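Local atomic coordinates of uncharacterized protein (Leptospirillum rubarum, PDB entry 3O2I), a protein that is of unknown function, belongs to an uncharacterised family, and forms a two-chain assembly whose beta sheet continues from one subunit into the other. Residues D26-T38 against I43-F56. Sequence-based numbering, arbitrary orientation.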
loop_
_atom_site.group_PDB
_atom_site.type_symbol
_atom_site.label_atom_id
_atom_site.label_comp_id
_atom_site.label_asym_id
_atom_site.label_seq_id
_atom_site.Cartn_x
_atom_site.Cartn_y
_atom_site.Cartn_z
ATOM N N ASP B 26 -5.203 4.314 -14.315
ATOM C CA ASP B 26 -4.249 4.646 -13.257
ATOM C C ASP B 26 -4.919 4.704 -11.878
ATOM O O ASP B 26 -5.321 5.771 -11.413
ATOM C CB ASP B 26 -3.549 5.973 -13.561
ATOM C CG ASP B 26 -2.397 6.248 -12.617
ATOM O OD1 ASP B 26 -2.291 7.395 -12.125
ATOM O OD2 ASP B 26 -1.603 5.309 -12.360
HETATM N N MSE B 27 -5.016 3.548 -11.230
HETATM C CA MSE B 27 -5.746 3.400 -9.974
HETATM C C MSE B 27 -5.067 4.032 -8.771
HETATM O O MSE B 27 -3.856 4.220 -8.749
HETATM C CB MSE B 27 -6.026 1.925 -9.688
HETATM C CG MSE B 27 -7.070 1.319 -10.611
HETATM SE SE MSE B 27 -7.836 -0.301 -9.875
HETATM C CE MSE B 27 -9.614 0.400 -9.376
ATOM N N HIS B 28 -5.868 4.349 -7.761
ATOM C CA HIS B 28 -5.345 4.935 -6.538
ATOM C C HIS B 28 -5.712 4.113 -5.307
ATOM O O HIS B 28 -6.771 3.487 -5.251
ATOM C CB HIS B 28 -5.830 6.376 -6.413
ATOM C CG HIS B 28 -5.302 7.265 -7.491
ATOM N ND1 HIS B 28 -4.154 8.017 -7.338
ATOM C CD2 HIS B 28 -5.739 7.491 -8.754
ATOM C CE1 HIS B 28 -3.920 8.684 -8.455
ATOM N NE2 HIS B 28 -4.868 8.385 -9.328
ATOM N N ILE B 29 -4.822 4.130 -4.324
ATOM C CA ILE B 29 -4.944 3.308 -3.126
ATOM C C ILE B 29 -5.365 4.124 -1.906
ATOM O O ILE B 29 -4.733 5.140 -1.592
ATOM C CB ILE B 29 -3.569 2.646 -2.805
ATOM C CG1 ILE B 29 -3.061 1.852 -4.033
ATOM C CG2 ILE B 29 -3.669 1.794 -1.559
ATOM C CD1 ILE B 29 -1.646 1.257 -3.859
ATOM N N TYR B 30 -6.406 3.661 -1.208
ATOM C CA TYR B 30 -6.884 4.303 0.013
ATOM C C TYR B 30 -6.834 3.328 1.178
ATOM O O TYR B 30 -7.550 2.327 1.203
ATOM C CB TYR B 30 -8.297 4.904 -0.191
ATOM C CG TYR B 30 -8.229 5.982 -1.227
ATOM C CD1 TYR B 30 -8.010 7.302 -0.868
ATOM C CD2 TYR B 30 -8.291 5.670 -2.573
ATOM C CE1 TYR B 30 -7.878 8.283 -1.826
ATOM C CE2 TYR B 30 -8.173 6.645 -3.531
ATOM C CZ TYR B 30 -7.955 7.945 -3.151
ATOM O OH TYR B 30 -7.816 8.908 -4.110
ATOM N N GLU B 31 -5.970 3.627 2.141
ATOM C CA GLU B 31 -5.814 2.773 3.302
ATOM C C GLU B 31 -6.496 3.320 4.565
ATOM O O GLU B 31 -6.408 4.508 4.868
ATOM C CB GLU B 31 -4.334 2.544 3.582
ATOM C CG GLU B 31 -4.064 1.589 4.717
ATOM C CD GLU B 31 -2.575 1.507 5.054
ATOM O OE1 GLU B 31 -1.805 2.357 4.560
ATOM O OE2 GLU B 31 -2.184 0.588 5.802
ATOM N N LEU B 32 -7.148 2.423 5.300
ATOM C CA LEU B 32 -7.744 2.731 6.600
ATOM C C LEU B 32 -7.047 1.900 7.660
ATOM O O LEU B 32 -6.926 0.675 7.531
ATOM C CB LEU B 32 -9.237 2.400 6.594
ATOM C CG LEU B 32 -10.139 3.169 5.626
ATOM C CD1 LEU B 32 -11.487 2.486 5.484
ATOM C CD2 LEU B 32 -10.321 4.606 6.065
ATOM N N VAL B 33 -6.589 2.561 8.713
ATOM C CA VAL B 33 -5.818 1.887 9.748
ATOM C C VAL B 33 -6.510 1.951 11.120
ATOM O O VAL B 33 -6.939 3.016 11.563
ATOM C CB VAL B 33 -4.418 2.502 9.864
ATOM C CG1 VAL B 33 -3.640 1.845 10.990
ATOM C CG2 VAL B 33 -3.651 2.382 8.515
ATOM N N SER B 34 -6.610 0.803 11.779
ATOM C CA SER B 34 -7.018 0.742 13.179
ATOM C C SER B 34 -5.781 0.437 14.004
ATOM O O SER B 34 -5.296 -0.691 14.023
ATOM C CB SER B 34 -8.090 -0.332 13.395
ATOM O OG SER B 34 -8.375 -0.526 14.775
ATOM N N ARG B 35 -5.263 1.457 14.674
ATOM C CA ARG B 35 -4.037 1.329 15.445
ATOM C C ARG B 35 -4.249 0.549 16.740
ATOM O O ARG B 35 -5.238 0.754 17.443
ATOM C CB ARG B 35 -3.475 2.713 15.758
ATOM C CG ARG B 35 -3.094 3.503 14.526
ATOM C CD ARG B 35 -2.661 4.907 14.891
ATOM N NE ARG B 35 -2.644 5.762 13.712
ATOM C CZ ARG B 35 -3.055 7.022 13.697
ATOM N NH1 ARG B 35 -3.529 7.580 14.809
ATOM N NH2 ARG B 35 -2.998 7.723 12.567
ATOM N N ASP B 36 -3.306 -0.337 17.046
ATOM C CA ASP B 36 -3.383 -1.185 18.228
ATOM C C ASP B 36 -2.007 -1.761 18.529
ATOM O O ASP B 36 -1.170 -1.888 17.635
ATOM C CB ASP B 36 -4.388 -2.319 18.008
ATOM C CG ASP B 36 -4.733 -3.055 19.291
ATOM O OD1 ASP B 36 -5.758 -2.708 19.914
ATOM O OD2 ASP B 36 -3.984 -3.979 19.677
ATOM N N ARG B 37 -1.776 -2.114 19.786
ATOM C CA ARG B 37 -0.471 -2.612 20.211
ATOM C C ARG B 37 -0.085 -3.924 19.524
ATOM O O ARG B 37 1.027 -4.063 19.013
ATOM C CB ARG B 37 -0.457 -2.797 21.728
ATOM C CG ARG B 37 -1.003 -1.606 22.498
ATOM C CD ARG B 37 -1.204 -1.950 23.965
ATOM N NE ARG B 37 -1.485 -0.768 24.775
ATOM C CZ ARG B 37 -1.524 -0.773 26.105
ATOM N NH1 ARG B 37 -1.302 -1.901 26.768
ATOM N NH2 ARG B 37 -1.783 0.346 26.770
ATOM N N THR B 38 -1.009 -4.880 19.512
ATOM C CA THR B 38 -0.716 -6.218 19.004
ATOM C C THR B 38 -1.626 -6.638 17.846
ATOM O O THR B 38 -1.260 -7.499 17.044
ATOM C CB THR B 38 -0.824 -7.270 20.125
ATOM O OG1 THR B 38 -2.180 -7.344 20.584
ATOM C CG2 THR B 38 0.083 -6.902 21.294
ATOM N N ILE B 43 -6.728 -1.870 6.130
ATOM C CA ILE B 43 -7.625 -2.103 5.011
ATOM C C ILE B 43 -7.131 -1.276 3.847
ATOM O O ILE B 43 -6.944 -0.065 3.971
ATOM C CB ILE B 43 -9.064 -1.652 5.310
ATOM C CG1 ILE B 43 -9.534 -2.174 6.665
ATOM C CG2 ILE B 43 -10.001 -2.100 4.191
ATOM C CD1 ILE B 43 -10.216 -3.519 6.594
ATOM N N TYR B 44 -6.924 -1.933 2.717
ATOM C CA TYR B 44 -6.462 -1.252 1.515
ATOM C C TYR B 44 -7.577 -1.262 0.499
ATOM O O TYR B 44 -8.000 -2.331 0.058
ATOM C CB TYR B 44 -5.219 -1.964 0.936
ATOM C CG TYR B 44 -4.034 -1.935 1.876
ATOM C CD1 TYR B 44 -3.185 -0.837 1.913
ATOM C CD2 TYR B 44 -3.776 -2.993 2.738
ATOM C CE1 TYR B 44 -2.107 -0.793 2.777
ATOM C CE2 TYR B 44 -2.685 -2.965 3.602
ATOM C CZ TYR B 44 -1.862 -1.858 3.617
ATOM O OH TYR B 44 -0.776 -1.812 4.467
ATOM N N LEU B 45 -8.046 -0.077 0.122
ATOM C CA LEU B 45 -9.087 0.056 -0.899
ATOM C C LEU B 45 -8.523 0.669 -2.176
ATOM O O LEU B 45 -7.631 1.506 -2.135
ATOM C CB LEU B 45 -10.223 0.939 -0.396
ATOM C CG LEU B 45 -10.909 0.535 0.909
ATOM C CD1 LEU B 45 -12.082 1.482 1.171
ATOM C CD2 LEU B 45 -11.393 -0.897 0.848
ATOM N N LEU B 46 -9.074 0.262 -3.308
ATOM C CA LEU B 46 -8.645 0.767 -4.601
ATOM C C LEU B 46 -9.763 1.550 -5.240
ATOM O O LEU B 46 -10.925 1.182 -5.109
ATOM C CB LEU B 46 -8.302 -0.402 -5.531
ATOM C CG LEU B 46 -6.913 -1.021 -5.478
ATOM C CD1 LEU B 46 -6.165 -0.553 -4.245
ATOM C CD2 LEU B 46 -7.002 -2.549 -5.569
ATOM N N HIS B 47 -9.412 2.617 -5.948
ATOM C CA HIS B 47 -10.385 3.328 -6.774
ATOM C C HIS B 47 -9.731 3.797 -8.069
ATOM O O HIS B 47 -8.554 4.147 -8.082
ATOM C CB HIS B 47 -10.976 4.525 -6.030
ATOM C CG HIS B 47 -12.311 4.951 -6.545
ATOM N ND1 HIS B 47 -12.473 5.586 -7.760
ATOM C CD2 HIS B 47 -13.554 4.826 -6.018
ATOM C CE1 HIS B 47 -13.757 5.832 -7.958
ATOM N NE2 HIS B 47 -14.435 5.372 -6.921
ATOM N N SER B 48 -10.499 3.802 -9.154
ATOM C CA SER B 48 -9.982 4.257 -10.437
ATOM C C SER B 48 -9.764 5.765 -10.474
ATOM O O SER B 48 -9.016 6.261 -11.311
ATOM C CB SER B 48 -10.873 3.803 -11.603
ATOM O OG SER B 48 -12.166 4.379 -11.541
ATOM N N GLU B 49 -10.408 6.496 -9.568
ATOM C CA GLU B 49 -10.231 7.947 -9.534
ATOM C C GLU B 49 -9.473 8.449 -8.312
ATOM O O GLU B 49 -9.390 7.768 -7.291
ATOM C CB GLU B 49 -11.569 8.676 -9.666
ATOM C CG GLU B 49 -12.177 8.577 -11.057
ATOM C CD GLU B 49 -12.971 9.821 -11.421
ATOM O OE1 GLU B 49 -14.151 9.927 -11.016
ATOM O OE2 GLU B 49 -12.408 10.702 -12.105
ATOM N N TYR B 50 -8.905 9.644 -8.443
ATOM C CA TYR B 50 -8.211 10.284 -7.339
ATOM C C TYR B 50 -9.200 11.060 -6.485
ATOM O O TYR B 50 -10.000 11.844 -6.996
ATOM C CB TYR B 50 -7.120 11.227 -7.854
ATOM C CG TYR B 50 -6.537 12.123 -6.781
ATOM C CD1 TYR B 50 -6.789 13.491 -6.776
ATOM C CD2 TYR B 50 -5.748 11.593 -5.754
ATOM C CE1 TYR B 50 -6.267 14.316 -5.783
ATOM C CE2 TYR B 50 -5.227 12.407 -4.752
ATOM C CZ TYR B 50 -5.485 13.765 -4.773
ATOM O OH TYR B 50 -4.965 14.568 -3.779
ATOM N N TRP B 51 -9.152 10.821 -5.184
ATOM C CA TRP B 51 -9.937 11.593 -4.236
ATOM C C TRP B 51 -8.947 12.421 -3.447
ATOM O O TRP B 51 -7.972 11.874 -2.931
ATOM C CB TRP B 51 -10.687 10.670 -3.276
ATOM C CG TRP B 51 -11.655 9.719 -3.917
ATOM C CD1 TRP B 51 -11.352 8.551 -4.552
ATOM C CD2 TRP B 51 -13.086 9.842 -3.961
ATOM N NE1 TRP B 51 -12.505 7.946 -5.002
ATOM C CE2 TRP B 51 -13.580 8.716 -4.649
ATOM C CE3 TRP B 51 -13.994 10.798 -3.493
ATOM C CZ2 TRP B 51 -14.946 8.523 -4.885
ATOM C CZ3 TRP B 51 -15.351 10.601 -3.723
ATOM C CH2 TRP B 51 -15.812 9.472 -4.413
ATOM N N THR B 52 -9.174 13.731 -3.368
ATOM C CA THR B 52 -8.362 14.600 -2.514
ATOM C C THR B 52 -8.431 14.096 -1.064
ATOM O O THR B 52 -9.308 13.305 -0.722
ATOM C CB THR B 52 -8.880 16.049 -2.533
ATOM O OG1 THR B 52 -9.988 16.148 -1.638
ATOM C CG2 THR B 52 -9.333 16.466 -3.946
ATOM N N GLU B 53 -7.514 14.545 -0.214
ATOM C CA GLU B 53 -7.529 14.111 1.184
ATOM C C GLU B 53 -8.832 14.552 1.875
ATOM O O GLU B 53 -9.448 13.784 2.618
ATOM C CB GLU B 53 -6.296 14.627 1.947
ATOM C CG GLU B 53 -5.985 13.877 3.269
ATOM C CD GLU B 53 -5.300 12.512 3.059
ATOM O OE1 GLU B 53 -5.113 12.100 1.887
ATOM O OE2 GLU B 53 -4.939 11.858 4.072
ATOM N N ASP B 54 -9.262 15.779 1.612
ATOM C CA ASP B 54 -10.511 16.280 2.202
ATOM C C ASP B 54 -11.736 15.487 1.760
ATOM O O ASP B 54 -12.600 15.166 2.572
ATOM C CB ASP B 54 -10.689 17.763 1.907
ATOM C CG ASP B 54 -9.797 18.619 2.759
ATOM O OD1 ASP B 54 -9.160 18.055 3.672
ATOM O OD2 ASP B 54 -9.732 19.843 2.525
ATOM N N GLU B 55 -11.798 15.155 0.477
ATOM C CA GLU B 55 -12.875 14.314 -0.034
ATOM C C GLU B 55 -12.863 12.962 0.679
ATOM O O GLU B 55 -13.908 12.440 1.071
ATOM C CB GLU B 55 -12.724 14.125 -1.549
ATOM C CG GLU B 55 -13.186 15.328 -2.385
ATOM C CD GLU B 55 -12.894 15.146 -3.868
ATOM O OE1 GLU B 55 -11.874 14.501 -4.213
ATOM O OE2 GLU B 55 -13.685 15.644 -4.684
ATOM N N PHE B 56 -11.663 12.408 0.846
ATOM C CA PHE B 56 -11.464 11.140 1.549
ATOM C C PHE B 56 -12.027 11.178 2.981
ATOM O O PHE B 56 -12.812 10.309 3.362
ATOM C CB PHE B 56 -9.968 10.782 1.539
ATOM C CG PHE B 56 -9.651 9.402 2.052
ATOM C CD1 PHE B 56 -10.621 8.419 2.102
ATOM C CD2 PHE B 56 -8.353 9.086 2.468
ATOM C CE1 PHE B 56 -10.325 7.153 2.581
ATOM C CE2 PHE B 56 -8.051 7.828 2.938
ATOM C CZ PHE B 56 -9.034 6.853 2.994
#
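Tyr30 presents the edge of its ring to the face of Phe56, Tyr30 CD1 sitting over the centre of that ring and 3.8 Å from Phe56 CD2, at the core of a beta hairpin whose second strand leads into helix 53-63. Leu32 CD2 meets Phe56 CZ on the same face of the sheet, one hydrogen-bonded pair further along, and Leu45, the partner of Tyr30 on the neighbouring strand, projects on that face too; helix 72-87 covers Leu32, Ile43 and Leu45. With CG anti to its carbonyl carbon (chi1 -63°), Tyr30 reaches the loop that follows strand 41-47. There Trp51 turns its edge toward the Tyr30 face in an offset edge-to-face pair, completing an aromatic cluster. On the other face Ile29 and Leu46 run side by side, Ile29 CG1 lying 3.9 Å from Leu46 CD1.

Six backbone hydrogen bonds pair His28, Tyr30 and Leu32 with His47, Leu45 and Ile43 in antiparallel register; Tyr30 N to Leu45 O is 2.6 Å. Strand 28-35 also pairs in parallel with a strand of the second subunit, carrying the sheet across the interface. Toward the open end of the hairpin, Tyr50 CB lies over one face of the His28 imidazole, 4.0 Å from the ring centroid. Glu31, extended beyond CG, lays its carboxylate beside the Tyr44 ring, planes 27° apart, while its OE2 forms a salt bridge with Arg42. Past the loop, Thr52 and Glu55 make a capping box at the helix start: Glu55 N donates to Thr52 OG1, and Thr52 N to Glu55 OE1. The loop is fastened back to the first strand where Trp51 N donates to Tyr30 OH, 2.6 Å away and nearly straight at 170°.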